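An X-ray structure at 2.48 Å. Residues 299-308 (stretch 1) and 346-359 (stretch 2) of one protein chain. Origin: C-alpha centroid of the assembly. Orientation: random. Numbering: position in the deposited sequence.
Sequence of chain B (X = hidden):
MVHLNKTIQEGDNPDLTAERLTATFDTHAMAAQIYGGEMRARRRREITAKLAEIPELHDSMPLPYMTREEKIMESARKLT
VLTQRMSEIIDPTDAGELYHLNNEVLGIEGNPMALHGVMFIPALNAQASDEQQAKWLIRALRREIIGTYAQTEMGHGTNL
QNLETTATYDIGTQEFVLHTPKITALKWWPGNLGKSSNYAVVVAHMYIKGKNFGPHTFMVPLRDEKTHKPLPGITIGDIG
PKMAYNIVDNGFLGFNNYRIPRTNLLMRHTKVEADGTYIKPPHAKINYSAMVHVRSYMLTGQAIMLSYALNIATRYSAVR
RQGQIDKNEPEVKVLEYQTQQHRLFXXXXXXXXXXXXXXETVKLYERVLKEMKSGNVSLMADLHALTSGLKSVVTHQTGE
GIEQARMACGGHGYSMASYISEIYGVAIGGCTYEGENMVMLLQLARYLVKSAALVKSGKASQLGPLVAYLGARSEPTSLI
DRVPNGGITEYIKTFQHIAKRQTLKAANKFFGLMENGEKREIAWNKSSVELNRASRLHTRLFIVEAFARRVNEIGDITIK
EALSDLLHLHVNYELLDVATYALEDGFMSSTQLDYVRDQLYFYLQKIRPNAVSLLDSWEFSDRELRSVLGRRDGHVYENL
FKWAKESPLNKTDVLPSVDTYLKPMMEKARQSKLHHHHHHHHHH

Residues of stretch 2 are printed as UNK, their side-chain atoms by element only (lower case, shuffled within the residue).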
# COMPACT_ATOMS: atom_id res chain seq x y z
N LEU B 299 0.42 13.88 13.60
CA LEU B 299 1.87 13.62 13.55
C LEU B 299 2.29 12.51 14.53
O LEU B 299 3.05 11.60 14.18
CB LEU B 299 2.66 14.90 13.82
CG LEU B 299 3.73 15.35 12.80
CD1 LEU B 299 5.12 14.78 13.11
CD2 LEU B 299 3.30 15.03 11.34
N THR B 300 1.83 12.64 15.79
CA THR B 300 1.94 11.56 16.77
C THR B 300 1.11 10.34 16.37
O THR B 300 1.50 9.20 16.63
CB THR B 300 1.51 12.07 18.15
OG1 THR B 300 2.60 12.77 18.76
CG2 THR B 300 1.07 10.93 19.05
N GLY B 301 -0.05 10.57 15.77
CA GLY B 301 -0.86 9.45 15.32
C GLY B 301 -0.13 8.59 14.31
O GLY B 301 -0.20 7.36 14.35
N GLN B 302 0.60 9.23 13.39
CA GLN B 302 1.35 8.49 12.38
C GLN B 302 2.46 7.66 13.01
O GLN B 302 2.69 6.51 12.61
CB GLN B 302 1.93 9.47 11.35
CG GLN B 302 0.90 10.21 10.47
CD GLN B 302 0.20 9.30 9.48
OE1 GLN B 302 0.82 8.46 8.84
NE2 GLN B 302 -1.11 9.46 9.33
N ALA B 303 3.16 8.21 14.00
CA ALA B 303 4.25 7.49 14.64
C ALA B 303 3.73 6.27 15.39
O ALA B 303 4.39 5.22 15.42
CB ALA B 303 5.00 8.42 15.61
N ILE B 304 2.55 6.41 16.01
CA ILE B 304 1.93 5.30 16.72
C ILE B 304 1.50 4.21 15.74
O ILE B 304 1.76 3.02 15.97
CB ILE B 304 0.76 5.83 17.58
CG1 ILE B 304 1.35 6.51 18.84
CG2 ILE B 304 -0.23 4.73 17.96
CD1 ILE B 304 0.40 7.22 19.70
N MET B 305 0.89 4.60 14.62
CA MET B 305 0.52 3.60 13.62
C MET B 305 1.74 2.87 13.10
O MET B 305 1.72 1.65 12.95
CB MET B 305 -0.19 4.24 12.43
CG MET B 305 -1.32 5.14 12.81
SD MET B 305 -2.81 4.20 13.06
CE MET B 305 -3.69 4.97 11.76
N LEU B 306 2.80 3.61 12.76
CA LEU B 306 4.03 2.97 12.29
C LEU B 306 4.56 2.04 13.34
O LEU B 306 4.89 0.89 13.06
CB LEU B 306 5.06 4.04 11.89
CG LEU B 306 6.40 3.65 11.23
CD1 LEU B 306 6.25 2.71 10.07
CD2 LEU B 306 7.17 4.88 10.78
N SER B 307 4.53 2.48 14.59
CA SER B 307 4.99 1.63 15.68
C SER B 307 4.06 0.42 15.89
O SER B 307 4.55 -0.68 16.20
CB SER B 307 5.14 2.46 16.96
OG SER B 307 5.74 1.70 18.01
N TYR B 308 2.74 0.57 15.72
CA TYR B 308 1.87 -0.62 15.70
C TYR B 308 2.43 -1.65 14.75
O TYR B 308 2.61 -2.82 15.11
CB TYR B 308 0.44 -0.30 15.26
CG TYR B 308 -0.47 0.38 16.24
CD1 TYR B 308 -0.21 0.39 17.61
CD2 TYR B 308 -1.61 1.05 15.78
CE1 TYR B 308 -1.07 1.05 18.49
CE2 TYR B 308 -2.47 1.70 16.66
CZ TYR B 308 -2.19 1.71 18.00
OH TYR B 308 -3.05 2.37 18.86
N UNK B 346 15.27 0.63 10.12
CA UNK B 346 15.24 2.04 9.75
C UNK B 346 13.90 2.70 10.01
O UNK B 346 13.85 3.93 10.15
c UNK B 346 15.61 2.03 8.25
c UNK B 346 16.40 0.78 8.06
c UNK B 346 15.71 -0.20 8.97
N UNK B 347 12.81 1.94 10.05
CA UNK B 347 11.49 2.48 10.31
C UNK B 347 11.16 2.54 11.79
O UNK B 347 10.30 3.33 12.20
c UNK B 347 11.21 1.66 5.35
c UNK B 347 10.69 1.64 8.08
c UNK B 347 10.38 2.76 7.32
c UNK B 347 11.28 0.55 7.46
c UNK B 347 10.64 2.76 5.96
c UNK B 347 10.45 1.64 9.56
c UNK B 347 11.53 0.56 6.08
N UNK B 348 11.85 1.74 12.61
CA UNK B 348 11.80 2.01 14.04
C UNK B 348 12.37 3.39 14.30
O UNK B 348 11.76 4.21 15.00
c UNK B 348 12.45 1.26 16.33
c UNK B 348 12.74 -1.66 15.13
c UNK B 348 12.56 0.93 14.83
c UNK B 348 12.01 -0.46 14.47
N UNK B 349 13.50 3.70 13.65
CA UNK B 349 14.12 5.01 13.78
C UNK B 349 13.17 6.11 13.38
O UNK B 349 13.01 7.09 14.11
c UNK B 349 15.40 5.08 12.93
N UNK B 350 12.49 5.96 12.23
CA UNK B 350 11.54 6.97 11.77
C UNK B 350 10.39 7.16 12.76
O UNK B 350 9.86 8.27 12.87
c UNK B 350 11.99 6.59 5.52
n UNK B 350 10.85 6.13 5.02
c UNK B 350 10.95 6.60 10.40
n UNK B 350 12.18 6.72 6.83
c UNK B 350 11.88 6.74 9.25
n UNK B 350 12.99 6.93 4.70
c UNK B 350 11.23 6.40 7.89
N UNK B 351 9.92 6.08 13.41
CA UNK B 351 8.79 6.25 14.34
C UNK B 351 9.18 7.14 15.52
O UNK B 351 8.46 8.09 15.86
c UNK B 351 8.28 4.89 14.84
N UNK B 352 10.35 6.89 16.13
CA UNK B 352 10.89 7.78 17.15
C UNK B 352 11.16 9.16 16.58
O UNK B 352 10.86 10.18 17.22
c UNK B 352 11.52 3.87 19.52
c UNK B 352 11.72 4.82 18.53
c UNK B 352 11.82 5.58 21.17
c UNK B 352 12.00 6.51 20.19
c UNK B 352 12.18 7.19 17.75
c UNK B 352 11.57 4.25 20.84
c UNK B 352 11.96 6.16 18.85
o UNK B 352 11.37 3.29 21.82
N UNK B 353 11.71 9.22 15.37
CA UNK B 353 11.99 10.52 14.77
C UNK B 353 10.72 11.34 14.60
O UNK B 353 10.72 12.55 14.84
c UNK B 353 12.70 10.35 13.42
N UNK B 354 9.62 10.70 14.18
CA UNK B 354 8.37 11.44 14.01
C UNK B 354 7.81 11.88 15.35
O UNK B 354 7.33 13.00 15.48
c UNK B 354 9.10 10.46 9.91
c UNK B 354 7.15 9.07 11.29
c UNK B 354 7.74 10.17 11.89
c UNK B 354 7.34 10.57 13.29
c UNK B 354 7.52 8.68 10.02
c UNK B 354 8.48 9.38 9.33
c UNK B 354 8.73 10.86 11.20
N UNK B 355 7.87 11.01 16.37
CA UNK B 355 7.37 11.37 17.69
C UNK B 355 8.12 12.56 18.25
O UNK B 355 7.53 13.46 18.86
c UNK B 355 7.49 10.15 18.63
c UNK B 355 6.93 10.36 20.04
n UNK B 355 4.83 10.23 21.30
c UNK B 355 5.39 10.31 20.09
o UNK B 355 4.71 10.34 19.05
N UNK B 356 9.43 12.60 18.05
CA UNK B 356 10.23 13.72 18.55
C UNK B 356 10.00 14.99 17.74
O UNK B 356 10.03 16.08 18.31
c UNK B 356 11.41 10.88 21.50
c UNK B 356 11.70 13.32 18.58
c UNK B 356 13.05 11.31 19.28
c UNK B 356 11.18 11.96 20.63
c UNK B 356 12.49 10.04 21.26
c UNK B 356 11.99 12.18 19.52
c UNK B 356 13.30 10.26 20.14
N UNK B 357 9.77 14.88 16.43
CA UNK B 357 9.44 16.06 15.62
C UNK B 357 8.08 16.64 15.99
O UNK B 357 7.92 17.86 16.11
c UNK B 357 9.47 15.70 14.14
N UNK B 358 7.08 15.78 16.18
CA UNK B 358 5.81 16.26 16.69
C UNK B 358 5.96 17.00 18.00
O UNK B 358 5.30 18.03 18.22
N UNK B 359 6.79 16.49 18.91
CA UNK B 359 6.98 17.20 20.16
C UNK B 359 7.55 18.60 19.92
O UNK B 359 7.12 19.58 20.55
c UNK B 359 7.88 16.41 21.11

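Position 346 has three carbons closing a ring onto its own backbone N, out of reach of stretch 1: Pro346. At 347 one carbon leads to a six-carbon ring; CB starts toward stretch 1, 4.4 Å from Leu306 CD1, but the ring leads away. This is Phe347. Position 348 carries four carbons, forked at the first with one arm two carbons long, pointing away: Ile348. A single carbon at 349, out of reach, makes Ala349.

Position 350 runs three carbons, a nitrogen, then a carbon bearing two more nitrogens. Its CB lies 4.2 Å from Leu306 CD2 while the charged end departs to partners elsewhere in the structure: Arg350. At 351 one carbon points toward stretch 1, with CB 4.2 Å from Leu306 CD2; this is Ala351. Position 352 has one carbon and a six-carbon ring bearing an oxygen, directed away at its CB and making no contact: Tyr352. The lone carbon of 353 lies sideways, also without contact: Ala353.

At 354, one carbon leads to an unsubstituted six-carbon ring; its CA-to-CB bond points toward stretch 1, the CB 3.9 Å from Ala303 CB. This is Phe354, whose CE2 lies 3.9 Å from Leu306 CD2, an oblique approach. Position 355 has three carbons, the third carrying one oxygen and one nitrogen. It leaves sideways but bends back, and the oxygen meets Thr300: Gln355. Position 356, one carbon and a six-carbon ring, is out of reach: Phe356. The single carbon of 357 lies sideways, just beyond contact: Ala357. Position 358 has no side-chain atoms, and its backbone N is 3.8 Å from Leu299 CD1: Gly358. One sideways carbon at 359, without contact, gives Ala359.

The helices run nearly antiparallel, at 162° between their directions, and their axes approach to 8.3 Å. Small residues mark the close passage: the CA atoms of Ala303 and Ala351 are 4.7 Å apart, and Ala303 CB rests 3.5 Å from Ala351 O, side chain directly on backbone. One turn away, Leu306 is the knob, seated among Phe347, Arg350, Ala351 and Phe354 and covered over 82 Å², the largest share of any residue here. Toward the start of stretch 1, Thr300 OG1 donates to Gln355 OE1 at 3.2 Å, the one hydrogen bond across the pair, and Leu299 CD1 reaches Phe354 O at 3.7 Å. Alanines sit where the backbones come closest, a leucine fills the hole, and one polar pair adds a directional link to an otherwise largely apolar packing.

Stretch 2 (346-359) PFIARAYAFQFAGA
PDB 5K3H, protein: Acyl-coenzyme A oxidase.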